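Local coordinates for protein high choriolytic enzyme 1 (Oryzias latipes, PDB 3VTG) that hydrolyses proteins of the inner layer of the egg envelope as an astacin-family zinc metalloendopeptidase, helping the fish embryo to hatch, at residues Val20-Val25 against Ile51-Arg56; Cys71-Gly76 against Asn102-Phe107; Arg121-Asn126 against Ser168-Pro173. All blocks are in the same frame, centred on the assembly; numbering follows the deposited sequence.

Contact 1 of 3, residues Val20-Val25 against Ile51-Arg56; sequences VVIPYV and IRFVRR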
loop_
_atom_site.group_PDB
_atom_site.type_symbol
_atom_site.label_atom_id
_atom_site.label_comp_id
_atom_site.label_asym_id
_atom_site.label_seq_id
_atom_site.Cartn_x
_atom_site.Cartn_y
_atom_site.Cartn_z
ATOM N N VAL A 20 6.674 16.120 -0.981
ATOM C CA VAL A 20 7.019 15.140 0.041
ATOM C C VAL A 20 8.099 14.243 -0.553
ATOM O O VAL A 20 7.817 13.315 -1.316
ATOM C CB VAL A 20 5.787 14.326 0.492
ATOM C CG1 VAL A 20 6.173 13.290 1.536
ATOM C CG2 VAL A 20 4.707 15.248 1.042
ATOM N N VAL A 21 9.342 14.552 -0.211
ATOM C CA VAL A 21 10.491 13.909 -0.827
ATOM C C VAL A 21 10.929 12.742 0.047
ATOM O O VAL A 21 11.319 12.927 1.199
ATOM C CB VAL A 21 11.632 14.923 -1.070
ATOM C CG1 VAL A 21 12.877 14.220 -1.583
ATOM C CG2 VAL A 21 11.185 15.991 -2.060
ATOM N N ILE A 22 10.826 11.537 -0.506
ATOM C CA ILE A 22 11.086 10.311 0.242
ATOM C C ILE A 22 12.329 9.621 -0.308
ATOM O O ILE A 22 12.312 9.113 -1.430
ATOM C CB ILE A 22 9.867 9.363 0.218
ATOM C CG1 ILE A 22 8.630 10.081 0.768
ATOM C CG2 ILE A 22 10.156 8.088 1.005
ATOM C CD1 ILE A 22 7.342 9.302 0.623
ATOM N N PRO A 23 13.421 9.614 0.475
ATOM C CA PRO A 23 14.667 9.014 0.008
ATOM C C PRO A 23 14.631 7.495 0.089
ATOM O O PRO A 23 13.978 6.933 0.971
ATOM C CB PRO A 23 15.721 9.564 0.979
ATOM C CG PRO A 23 15.031 10.619 1.779
ATOM C CD PRO A 23 13.586 10.243 1.795
ATOM N N TYR A 24 15.336 6.843 -0.830
ATOM C CA TYR A 24 15.403 5.385 -0.846
ATOM C C TYR A 24 16.749 4.876 -1.335
ATOM O O TYR A 24 17.480 5.587 -2.027
ATOM C CB TYR A 24 14.284 4.791 -1.715
ATOM C CG TYR A 24 14.437 5.106 -3.188
ATOM C CD1 TYR A 24 15.227 4.307 -4.021
ATOM C CD2 TYR A 24 13.803 6.212 -3.746
ATOM C CE1 TYR A 24 15.383 4.608 -5.364
ATOM C CE2 TYR A 24 13.949 6.518 -5.087
ATOM C CZ TYR A 24 14.739 5.717 -5.890
ATOM O OH TYR A 24 14.876 6.028 -7.217
ATOM N N VAL A 25 17.054 3.636 -0.964
ATOM C CA VAL A 25 18.149 2.876 -1.555
ATOM C C VAL A 25 17.590 1.547 -2.049
ATOM O O VAL A 25 16.629 1.017 -1.481
ATOM C CB VAL A 25 19.332 2.657 -0.572
ATOM C CG1 VAL A 25 19.970 3.986 -0.183
ATOM C CG2 VAL A 25 18.908 1.880 0.669
ATOM N N ILE A 51 4.014 13.529 -3.922
ATOM C CA ILE A 51 5.008 12.553 -3.463
ATOM C C ILE A 51 6.123 12.409 -4.499
ATOM O O ILE A 51 5.853 12.247 -5.689
ATOM C CB ILE A 51 4.367 11.159 -3.217
ATOM C CG1 ILE A 51 3.200 11.229 -2.218
ATOM C CG2 ILE A 51 5.407 10.131 -2.786
ATOM C CD1 ILE A 51 3.548 11.727 -0.832
ATOM N N ARG A 52 7.369 12.476 -4.035
ATOM C CA ARG A 52 8.534 12.237 -4.888
ATOM C C ARG A 52 9.513 11.276 -4.217
ATOM O O ARG A 52 10.156 11.626 -3.232
ATOM C CB ARG A 52 9.261 13.548 -5.221
ATOM C CG ARG A 52 8.419 14.617 -5.899
ATOM C CD ARG A 52 8.062 14.269 -7.336
ATOM N NE ARG A 52 7.267 15.341 -7.928
ATOM C CZ ARG A 52 5.938 15.408 -7.883
ATOM N NH1 ARG A 52 5.232 14.452 -7.288
ATOM N NH2 ARG A 52 5.311 16.436 -8.439
ATOM N N PHE A 53 9.618 10.063 -4.749
ATOM C CA PHE A 53 10.635 9.125 -4.299
ATOM C C PHE A 53 11.944 9.461 -5.008
ATOM O O PHE A 53 11.987 9.510 -6.240
ATOM C CB PHE A 53 10.204 7.683 -4.585
ATOM C CG PHE A 53 9.005 7.240 -3.792
ATOM C CD1 PHE A 53 9.143 6.833 -2.469
ATOM C CD2 PHE A 53 7.736 7.233 -4.363
ATOM C CE1 PHE A 53 8.041 6.430 -1.731
ATOM C CE2 PHE A 53 6.628 6.828 -3.630
ATOM C CZ PHE A 53 6.783 6.428 -2.312
ATOM N N VAL A 54 12.997 9.723 -4.229
ATOM C CA VAL A 54 14.307 10.100 -4.779
ATOM C C VAL A 54 15.418 9.235 -4.201
ATOM O O VAL A 54 15.340 8.802 -3.052
ATOM C CB VAL A 54 14.660 11.589 -4.530
ATOM C CG1 VAL A 54 13.602 12.513 -5.116
ATOM C CG2 VAL A 54 14.882 11.873 -3.049
ATOM N N ARG A 55 16.457 8.988 -4.991
ATOM C CA ARG A 55 17.618 8.270 -4.482
ATOM C C ARG A 55 18.203 9.005 -3.283
ATOM O O ARG A 55 18.367 10.227 -3.306
ATOM C CB ARG A 55 18.677 8.075 -5.568
ATOM C CG ARG A 55 18.277 7.053 -6.621
ATOM C CD ARG A 55 19.415 6.739 -7.582
ATOM N NE ARG A 55 19.721 7.881 -8.437
ATOM C CZ ARG A 55 19.077 8.173 -9.564
ATOM N NH1 ARG A 55 18.085 7.400 -9.997
ATOM N NH2 ARG A 55 19.428 9.244 -10.259
ATOM N N ARG A 56 18.480 8.248 -2.226
ATOM C CA ARG A 56 19.053 8.785 -1.000
ATOM C C ARG A 56 20.443 9.364 -1.238
ATOM O O ARG A 56 21.227 8.835 -2.029
ATOM C CB ARG A 56 19.134 7.686 0.063
ATOM C CG ARG A 56 19.559 8.162 1.442
ATOM C CD ARG A 56 20.060 7.010 2.295
ATOM N NE ARG A 56 20.380 7.464 3.648
ATOM C CZ ARG A 56 21.140 6.801 4.516
ATOM N NH1 ARG A 56 21.682 5.633 4.195
ATOM N NH2 ARG A 56 21.351 7.308 5.721
HETATM O O HOH W 1 13.334 7.915 -8.147
#
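Ile22 and Phe53 lie side by side on one face of a parallel strand pair. Carbons CB, CG2 and CD1 of Ile22 meet CD1 and CE1 of the ring, with Ile22 CB 3.8 Å from Phe53 CD1. The same face carries Val20 beside Ile51, whose CD1 turns back to within 3.7 Å of Val20 CB; with CG1 anti to the carbonyl carbon and chi2 bent to -61°, the ethyl group folds toward its neighbour. Behind these side chains runs a ladder of backbone hydrogen bonds: Ile22 gives its N-H to Arg52 O and takes one from Val54 N, and the pattern continues until Arg56 N reaches Tyr24 O at 2.8 Å. The link from Tyr24 N to Val54 O is more bent, 136° at the hydrogen. On the other face Val21 CG1 and Val54 CG2 press together at 3.4 Å, tighter than ordinary van der Waals contact.

Strand 20-26, helix 32-43 and strand 51-55 form a beta-alpha-beta unit, and its second strand is an outermost strand of the mixed sheet in the astacin catalytic domain. At the last bridge, Tyr24 with Arg55, the two side chains diverge. Tyr24 CG sits between the backbone N and the carbonyl carbon (chi1 67°), a torsion that folds the ring back over the neighbouring strand, where Arg55 CA forms a CH-pi contact 4.2 Å from the ring centroid. A water bridges Tyr24 OH, 2.6 Å away, to Phe53 O.

Further out, Glu39 of helix 32-43 hydrogen-bonds Tyr24 OH and makes a salt bridge with Arg55, tying the crossover helix to both strands. Phe45 meets Phe53 edge-to-face, while Leu101 of the zinc-binding helix touches the same side chain.

Contact 2 of 3, residues Cys71-Gly76 against Asn102-Phe107; sequences CYSELG and NHALGF. With ZN (zinc ion), chain B.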
loop_
_atom_site.group_PDB
_atom_site.type_symbol
_atom_site.label_atom_id
_atom_site.label_comp_id
_atom_site.label_asym_id
_atom_site.label_seq_id
_atom_site.Cartn_x
_atom_site.Cartn_y
_atom_site.Cartn_z
ATOM N N CYS A 71 6.168 -9.659 -0.529
ATOM C CA CYS A 71 6.049 -8.230 -0.791
ATOM C C CYS A 71 5.457 -7.565 0.446
ATOM O O CYS A 71 4.331 -7.869 0.835
ATOM C CB CYS A 71 5.143 -7.972 -2.006
ATOM S SG CYS A 71 5.038 -9.287 -3.256
ATOM N N TYR A 72 6.221 -6.673 1.073
ATOM C CA TYR A 72 5.759 -5.993 2.286
ATOM C C TYR A 72 6.449 -4.653 2.516
ATOM O O TYR A 72 7.481 -4.350 1.917
ATOM C CB TYR A 72 5.875 -6.895 3.528
ATOM C CG TYR A 72 7.282 -7.254 3.962
ATOM C CD1 TYR A 72 7.798 -8.526 3.724
ATOM C CD2 TYR A 72 8.087 -6.333 4.642
ATOM C CE1 TYR A 72 9.077 -8.868 4.132
ATOM C CE2 TYR A 72 9.370 -6.664 5.047
ATOM C CZ TYR A 72 9.857 -7.932 4.791
ATOM O OH TYR A 72 11.127 -8.263 5.200
ATOM N N SER A 73 5.854 -3.854 3.393
ATOM C CA SER A 73 6.424 -2.584 3.802
ATOM C C SER A 73 5.959 -2.249 5.204
ATOM O O SER A 73 4.895 -2.694 5.644
ATOM C CB SER A 73 5.995 -1.465 2.849
ATOM O OG SER A 73 6.449 -0.202 3.312
ATOM N N GLU A 74 6.769 -1.456 5.897
ATOM C CA GLU A 74 6.336 -0.805 7.124
ATOM C C GLU A 74 5.253 0.225 6.791
ATOM O O GLU A 74 5.186 0.722 5.661
ATOM C CB GLU A 74 7.523 -0.121 7.805
ATOM C CG GLU A 74 8.711 -1.032 8.096
ATOM C CD GLU A 74 8.473 -2.005 9.241
ATOM O OE1 GLU A 74 7.487 -1.842 9.996
ATOM O OE2 GLU A 74 9.290 -2.941 9.395
ATOM N N LEU A 75 4.408 0.532 7.772
ATOM C CA LEU A 75 3.350 1.531 7.618
ATOM C C LEU A 75 3.812 2.921 8.035
ATOM O O LEU A 75 4.109 3.153 9.205
ATOM C CB LEU A 75 2.132 1.151 8.463
ATOM C CG LEU A 75 1.010 0.298 7.886
ATOM C CD1 LEU A 75 0.019 -0.011 8.996
ATOM C CD2 LEU A 75 0.321 1.019 6.738
ATOM N N GLY A 76 3.852 3.848 7.081
ATOM C CA GLY A 76 4.264 5.222 7.360
ATOM C C GLY A 76 5.766 5.354 7.535
ATOM O O GLY A 76 6.516 4.412 7.257
ATOM N N ASN A 102 2.540 2.591 -1.222
ATOM C CA ASN A 102 1.381 3.136 -0.513
ATOM C C ASN A 102 1.345 2.771 0.973
ATOM O O ASN A 102 0.957 3.602 1.800
ATOM C CB ASN A 102 0.075 2.756 -1.208
ATOM C CG ASN A 102 -0.344 3.780 -2.237
ATOM O OD1 ASN A 102 -0.821 4.865 -1.891
ATOM N ND2 ASN A 102 -0.159 3.447 -3.514
ATOM N N HIS A 103 1.761 1.549 1.316
ATOM C CA HIS A 103 1.942 1.181 2.725
ATOM C C HIS A 103 2.940 2.104 3.375
ATOM O O HIS A 103 2.694 2.622 4.469
ATOM C CB HIS A 103 2.429 -0.255 2.885
ATOM C CG HIS A 103 1.357 -1.311 2.730
ATOM N ND1 HIS A 103 0.143 -1.226 3.314
ATOM C CD2 HIS A 103 1.386 -2.536 2.070
ATOM C CE1 HIS A 103 -0.573 -2.329 3.020
ATOM N NE2 HIS A 103 0.189 -3.129 2.259
ATOM N N ALA A 104 4.078 2.322 2.708
ATOM C CA ALA A 104 5.128 3.205 3.224
ATOM C C ALA A 104 4.622 4.631 3.444
ATOM O O ALA A 104 5.093 5.328 4.344
ATOM C CB ALA A 104 6.342 3.198 2.304
ATOM N N LEU A 105 3.648 5.055 2.639
ATOM C CA LEU A 105 3.015 6.362 2.822
ATOM C C LEU A 105 2.079 6.434 4.032
ATOM O O LEU A 105 1.792 7.525 4.530
ATOM C CB LEU A 105 2.267 6.790 1.559
ATOM C CG LEU A 105 3.090 7.109 0.310
ATOM C CD1 LEU A 105 2.161 7.503 -0.827
ATOM C CD2 LEU A 105 4.113 8.201 0.580
ATOM N N GLY A 106 1.600 5.277 4.486
ATOM C CA GLY A 106 0.727 5.197 5.658
ATOM C C GLY A 106 -0.640 4.577 5.419
ATOM O O GLY A 106 -1.515 4.665 6.281
ATOM N N PHE A 107 -0.824 3.939 4.264
ATOM C CA PHE A 107 -2.120 3.361 3.899
ATOM C C PHE A 107 -2.215 1.863 4.148
ATOM O O PHE A 107 -1.270 1.111 3.899
ATOM C CB PHE A 107 -2.478 3.703 2.453
ATOM C CG PHE A 107 -2.661 5.169 2.229
ATOM C CD1 PHE A 107 -3.815 5.812 2.668
ATOM C CD2 PHE A 107 -1.665 5.921 1.626
ATOM C CE1 PHE A 107 -3.980 7.173 2.488
ATOM C CE2 PHE A 107 -1.825 7.285 1.440
ATOM C CZ PHE A 107 -2.984 7.909 1.871
HETATM ZN ZN ZN B . -0.336 -4.969 1.359
HETATM O O HOH W 2 1.676 -5.664 1.377
HETATM O O HOH W 3 -0.602 -7.092 0.500
#
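Gly76 and His103 meet backbone to backbone where the packing is tight: Gly76 N donates to His103 O at 3.1 Å. That oxygen also accepts from Gly106 N, so two N-H groups grip it. Gly76 CA and Gly106 CA approach to 3.9 Å, and Leu75 CD2 comes within 3.3 Å of Phe107 O. Ser73 belongs to this close-packed part, its CB 3.8 Å from His103 CB and its OG 3.5 Å from Ala104 CB. The hydroxyl, anti to the backbone N (chi1 175°) and beside its own carbonyl carbon, donates to Glu74 O of the next residue at 2.8 Å. An alanine here would probably leave Glu74 O without this hydroxyl donor and open a small gap beside Ala104 CB.

The second segment closes helix 94-105, which carries the HExxH zinc motif of the astacins; it ends in a Schellman motif with Gly106 at positive phi, where a CB would jam against the preceding carbonyl oxygen. Past this turn the chain brings Phe107 O to His103 ND1, 2.8 Å away. The bond is tilted 22° from the imidazole plane and helps fix the ring's rotation, while His103 NE2 binds the zinc ion at 2.1 Å, alongside His99 and His109.

Toward Cys71 the segments part, and this is the watery side: two waters complete the zinc shell, one of them weakly linked to Cys71 O, whose residue forms a disulfide with Cys91.

Contact 3 of 3, residues Arg121-Asn126 against Ser168-Pro173; sequences RINWEN and SITPIP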
loop_
_atom_site.group_PDB
_atom_site.type_symbol
_atom_site.label_atom_id
_atom_site.label_comp_id
_atom_site.label_asym_id
_atom_site.label_seq_id
_atom_site.Cartn_x
_atom_site.Cartn_y
_atom_site.Cartn_z
ATOM N N ARG A 121 -18.162 -8.987 3.169
ATOM C CA ARG A 121 -18.252 -9.992 4.212
ATOM C C ARG A 121 -16.922 -10.739 4.249
ATOM O O ARG A 121 -16.405 -11.157 3.210
ATOM C CB ARG A 121 -19.406 -10.954 3.921
ATOM C CG ARG A 121 -19.474 -12.152 4.853
ATOM C CD ARG A 121 -20.682 -13.030 4.571
ATOM N NE ARG A 121 -20.720 -13.575 3.209
ATOM C CZ ARG A 121 -21.691 -13.338 2.327
ATOM N NH1 ARG A 121 -22.713 -12.553 2.649
ATOM N NH2 ARG A 121 -21.649 -13.885 1.118
ATOM N N ILE A 122 -16.356 -10.871 5.444
ATOM C CA ILE A 122 -15.153 -11.675 5.636
ATOM C C ILE A 122 -15.595 -13.092 5.984
ATOM O O ILE A 122 -16.262 -13.313 7.001
ATOM C CB ILE A 122 -14.234 -11.105 6.745
ATOM C CG1 ILE A 122 -13.927 -9.612 6.516
ATOM C CG2 ILE A 122 -12.958 -11.928 6.866
ATOM C CD1 ILE A 122 -13.284 -9.264 5.183
ATOM N N ASN A 123 -15.236 -14.046 5.129
ATOM C CA ASN A 123 -15.605 -15.442 5.348
ATOM C C ASN A 123 -14.505 -16.167 6.117
ATOM O O ASN A 123 -13.674 -16.878 5.536
ATOM C CB ASN A 123 -15.927 -16.131 4.022
ATOM C CG ASN A 123 -16.907 -15.336 3.174
ATOM O OD1 ASN A 123 -17.991 -14.962 3.630
ATOM N ND2 ASN A 123 -16.526 -15.071 1.933
ATOM N N TRP A 124 -14.521 -15.968 7.433
ATOM C CA TRP A 124 -13.476 -16.450 8.333
ATOM C C TRP A 124 -13.157 -17.913 8.195
ATOM O O TRP A 124 -11.989 -18.289 8.198
ATOM C CB TRP A 124 -13.827 -16.110 9.779
ATOM C CG TRP A 124 -13.975 -14.627 10.010
ATOM C CD1 TRP A 124 -15.156 -13.897 10.125
ATOM C CD2 TRP A 124 -12.899 -13.634 10.148
ATOM N NE1 TRP A 124 -14.893 -12.565 10.325
ATOM C CE2 TRP A 124 -13.560 -12.338 10.346
ATOM C CE3 TRP A 124 -11.509 -13.687 10.126
ATOM C CZ2 TRP A 124 -12.838 -11.164 10.519
ATOM C CZ3 TRP A 124 -10.793 -12.496 10.298
ATOM C CH2 TRP A 124 -11.445 -11.267 10.488
ATOM N N GLU A 125 -14.187 -18.746 8.045
ATOM C CA GLU A 125 -13.999 -20.193 7.923
ATOM C C GLU A 125 -13.232 -20.602 6.655
ATOM O O GLU A 125 -12.709 -21.713 6.576
ATOM C CB GLU A 125 -15.342 -20.934 8.018
ATOM C CG GLU A 125 -16.276 -20.750 6.828
ATOM C CD GLU A 125 -17.647 -21.379 7.032
ATOM O OE1 GLU A 125 -17.854 -22.082 8.046
ATOM O OE2 GLU A 125 -18.527 -21.171 6.166
ATOM N N ASN A 126 -13.159 -19.696 5.679
ATOM C CA ASN A 126 -12.462 -19.955 4.415
ATOM C C ASN A 126 -11.008 -19.494 4.390
ATOM O O ASN A 126 -10.314 -19.688 3.391
ATOM C CB ASN A 126 -13.200 -19.291 3.249
ATOM C CG ASN A 126 -14.526 -19.946 2.943
ATOM O OD1 ASN A 126 -14.820 -21.042 3.421
ATOM N ND2 ASN A 126 -15.334 -19.280 2.129
ATOM N N SER A 168 -12.264 -15.787 0.608
ATOM C CA SER A 168 -12.040 -15.136 1.893
ATOM C C SER A 168 -12.892 -13.876 2.048
ATOM O O SER A 168 -13.280 -13.526 3.163
ATOM C CB SER A 168 -10.564 -14.789 2.067
ATOM O OG SER A 168 -10.114 -13.936 1.032
ATOM N N ILE A 169 -13.175 -13.204 0.932
ATOM C CA ILE A 169 -13.937 -11.952 0.936
ATOM C C ILE A 169 -15.042 -12.013 -0.108
ATOM O O ILE A 169 -14.794 -12.375 -1.259
ATOM C CB ILE A 169 -13.040 -10.729 0.623
ATOM C CG1 ILE A 169 -11.864 -10.640 1.601
ATOM C CG2 ILE A 169 -13.853 -9.438 0.636
ATOM C CD1 ILE A 169 -10.792 -9.655 1.184
ATOM N N THR A 170 -16.257 -11.647 0.297
ATOM C CA THR A 170 -17.379 -11.527 -0.632
ATOM C C THR A 170 -17.955 -10.119 -0.561
ATOM O O THR A 170 -18.463 -9.718 0.482
ATOM C CB THR A 170 -18.507 -12.528 -0.315
ATOM O OG1 THR A 170 -17.970 -13.854 -0.230
ATOM C CG2 THR A 170 -19.587 -12.478 -1.402
ATOM N N PRO A 171 -17.873 -9.358 -1.668
ATOM C CA PRO A 171 -18.524 -8.048 -1.697
ATOM C C PRO A 171 -20.036 -8.172 -1.504
ATOM O O PRO A 171 -20.649 -9.115 -2.010
ATOM C CB PRO A 171 -18.209 -7.530 -3.105
ATOM C CG PRO A 171 -16.962 -8.246 -3.496
ATOM C CD PRO A 171 -17.114 -9.617 -2.905
ATOM N N ILE A 172 -20.610 -7.239 -0.749
ATOM C CA ILE A 172 -22.055 -7.200 -0.494
ATOM C C ILE A 172 -22.591 -5.801 -0.817
ATOM O O ILE A 172 -21.899 -4.814 -0.569
ATOM C CB ILE A 172 -22.409 -7.610 0.963
ATOM C CG1 ILE A 172 -21.694 -6.714 1.991
ATOM C CG2 ILE A 172 -22.094 -9.085 1.199
ATOM C CD1 ILE A 172 -22.193 -6.865 3.414
ATOM N N PRO A 173 -23.816 -5.702 -1.374
ATOM C CA PRO A 173 -24.776 -6.769 -1.678
ATOM C C PRO A 173 -24.576 -7.425 -3.046
ATOM O O PRO A 173 -25.285 -8.376 -3.377
ATOM C CB PRO A 173 -26.113 -6.031 -1.647
ATOM C CG PRO A 173 -25.778 -4.667 -2.146
ATOM C CD PRO A 173 -24.374 -4.371 -1.687
HETATM O O HOH W 4 -19.777 -15.717 0.723
#
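A two-stranded antiparallel sheet, built from strands 120-122 and 169-171 of the astacin domain, is the element to which this contact belongs. Arg121 and Thr170 form its hydrogen-bonded pair: Arg121 N reaches Thr170 O at 2.8 Å and Thr170 N returns a bond to Arg121 O, both nearly straight at 171°. One step on, Ile122 and Ile169 make a non-hydrogen-bonded pair with their side chains side by side, Ile122 CD1 lying 4.1 Å from Ile169 CG1. Asn123 N then donates to Ser168 O.

Polar side chains cluster on the face that bears Arg121 and Thr170. Asn123 ND2 donates to Thr170 OG1 at 2.9 Å, the acceptor close to the amide plane, and also bonds Asp167 O. Its other branch, OD1, accepts from Arg121 NE at 3.1 Å within the guanidinium plane. A bend at chi3 (60°) folds the arginine back to reach it, and sets Arg121 NH2 3.5 Å from Thr170 CG2. Water joins the group, accepting from Arg121 NH2 and donating to Thr170 OG1 at 2.8 Å, so the arginine, the asparagine and the threonine brace one another. Ile172 CG2 packs against the guanidinium, 3.8 Å from Arg121 NH1.

After the strand, the chain enters a 3-10 turn at residues 124-126, where Ile122 CG2 sits over the centre of one face of the Trp124 ring. Asn126 ND2 holds Asp167 O, and Ser168 OG bonds Ala159 O and Arg157 O. Backbone bonds join Ile169 to Arg157 and Ile172 to Tyr119, and strand 120-122 is the next regular element after the zinc-binding helix 94-105.

Overall arrangement
The three contacts follow one another along the chain, each closing before the next opens, and all belong to the astacin catalytic domain. Contacts 1 and 2 are neighbours, their centres 14 Å apart. Both reach the five-stranded mixed sheet, contact 1 at the edge formed by strand 51-55 and contact 2 through strand 71-73 at the other, and they touch where Leu105 CD2 packs 3.4 Å from Ile22 CD1. Contact 3 stands apart in a separate two-stranded sheet, its centre 24 Å from that of contact 2 and 37 Å from that of contact 1. The sheet-backed helix 94-105 thus brings His99 and His103, and the chain after it His109, to one zinc ion between the mixed sheet and contact 3.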